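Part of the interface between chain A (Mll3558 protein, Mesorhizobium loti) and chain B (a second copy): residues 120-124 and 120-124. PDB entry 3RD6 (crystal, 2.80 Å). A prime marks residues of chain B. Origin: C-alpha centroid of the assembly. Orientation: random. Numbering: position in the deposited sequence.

Chain A, residues 120-124: EQGAF
Chain B, residues 120-124: EQGAF

Two copies of one glutamine hold this contact together: each reaches across to the backbone of the other strand, and no hydrogen bond joins backbone to backbone. Both stretches are extended β-strands, running nearly antiparallel with 163° between their N-to-C directions (signed crossing angle -163°) and axes 7.7 Å apart at closest approach. The register centres on Gln121 CA and Gln121′ CA, 6.2 Å apart, with Gln121 CB and Gln121′ CB packed at 3.8 Å. Phi/psi is -95/109 at Gln121 and -105/112 at Gln121′, opening to -119/163 and -124/167 at Gly122 and Gly122′. Each glutamine points its CA-to-CB bond toward the partner strand and adopts m, then t, with chi3 of -73° in Gln121 and -85° in Gln121′. This extended side chain carries the amide past the opposing glutamine, so that Gln121 NE2 donates to Gly122′ O at 2.9 Å (157°) and Gln121′ NE2 donates to Gly122 O at 2.8 Å (167°). Glutamine suits the site by combining aliphatic carbons for the central packing with a terminal N-H donor. The two glutamines account for most of the 223 Å² buried between the stretches. Gly122 and Gly122′ present their carbonyls to the partner; a CB there would point away from it, toward the strand's own phenylalanine: on Gly122 it would be crowded by Phe124 CZ at 3.0 Å, and on Gly122′ it would clash with Phe124′ CZ at 2.8 Å. Phe124 (chi1 -48°, chi2 81°) and Phe124′ (-54°, 84°) thus cover their own glycines without touching the other stretch. Ala123 and Ala123′ point sideways, their small methyls bordering the amides: Ala123 CB lies 4.0 Å from Gln121′ OE1, and Ala123′ CB 4.5 Å from Gln121 OE1. Glu120 and Glu120′ make no contact across the pair, and their carboxylates are hydrogen-bonded elsewhere in the structure.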

# COMPACT_ATOMS: atom_id res chain seq x y z
N GLU A 120 -5.57 8.93 0.92
CA GLU A 120 -5.26 7.88 -0.05
C GLU A 120 -4.13 8.19 -1.04
O GLU A 120 -4.28 9.02 -1.94
CB GLU A 120 -6.53 7.48 -0.82
CG GLU A 120 -6.79 5.98 -0.74
CD GLU A 120 -8.11 5.55 -1.33
OE1 GLU A 120 -8.22 5.53 -2.57
OE2 GLU A 120 -9.04 5.22 -0.56
N GLN A 121 -3.00 7.50 -0.86
CA GLN A 121 -1.85 7.68 -1.74
C GLN A 121 -1.98 6.59 -2.78
O GLN A 121 -1.79 5.42 -2.48
CB GLN A 121 -0.56 7.53 -0.95
CG GLN A 121 -0.38 8.61 0.09
CD GLN A 121 0.65 8.26 1.13
OE1 GLN A 121 0.41 7.42 2.00
NE2 GLN A 121 1.81 8.90 1.06
N GLY A 122 -2.31 6.97 -4.00
CA GLY A 122 -2.48 5.97 -5.03
C GLY A 122 -1.58 6.03 -6.24
O GLY A 122 -0.92 7.02 -6.54
N ALA A 123 -1.57 4.91 -6.94
CA ALA A 123 -0.80 4.76 -8.16
C ALA A 123 -1.80 4.23 -9.19
O ALA A 123 -2.25 3.08 -9.11
CB ALA A 123 0.34 3.75 -7.93
N PHE A 124 -2.16 5.07 -10.16
CA PHE A 124 -3.12 4.69 -11.19
C PHE A 124 -2.39 4.25 -12.44
O PHE A 124 -1.52 4.95 -12.95
CB PHE A 124 -4.09 5.86 -11.44
CG PHE A 124 -4.65 6.45 -10.17
CD1 PHE A 124 -3.90 7.36 -9.42
CD2 PHE A 124 -5.88 6.01 -9.66
CE1 PHE A 124 -4.36 7.81 -8.19
CE2 PHE A 124 -6.34 6.46 -8.42
CZ PHE A 124 -5.57 7.37 -7.69
N GLU B 120 8.00 6.48 -3.89
CA GLU B 120 7.55 5.90 -2.65
C GLU B 120 6.55 6.82 -1.99
O GLU B 120 6.84 7.98 -1.66
CB GLU B 120 8.73 5.68 -1.72
CG GLU B 120 8.45 4.64 -0.67
CD GLU B 120 9.61 4.45 0.27
OE1 GLU B 120 9.81 5.32 1.14
OE2 GLU B 120 10.32 3.43 0.12
N GLN B 121 5.34 6.29 -1.84
CA GLN B 121 4.26 7.00 -1.19
C GLN B 121 4.21 6.31 0.16
O GLN B 121 3.89 5.12 0.25
CB GLN B 121 2.98 6.81 -2.01
CG GLN B 121 3.14 7.24 -3.47
CD GLN B 121 2.03 6.77 -4.37
OE1 GLN B 121 2.06 5.65 -4.86
NE2 GLN B 121 1.02 7.63 -4.59
N GLY B 122 4.57 7.04 1.20
CA GLY B 122 4.62 6.45 2.52
C GLY B 122 3.81 7.09 3.61
O GLY B 122 3.32 8.20 3.48
N ALA B 123 3.68 6.35 4.70
CA ALA B 123 2.96 6.77 5.90
C ALA B 123 3.93 6.49 7.05
O ALA B 123 4.35 5.35 7.25
CB ALA B 123 1.70 5.94 6.06
N PHE B 124 4.27 7.53 7.80
CA PHE B 124 5.20 7.39 8.91
C PHE B 124 4.63 7.62 10.30
O PHE B 124 4.02 8.65 10.59
CB PHE B 124 6.42 8.27 8.63
CG PHE B 124 7.03 8.00 7.31
CD1 PHE B 124 6.53 8.60 6.17
CD2 PHE B 124 8.05 7.06 7.18
CE1 PHE B 124 7.02 8.27 4.91
CE2 PHE B 124 8.55 6.72 5.91
CZ PHE B 124 8.04 7.32 4.79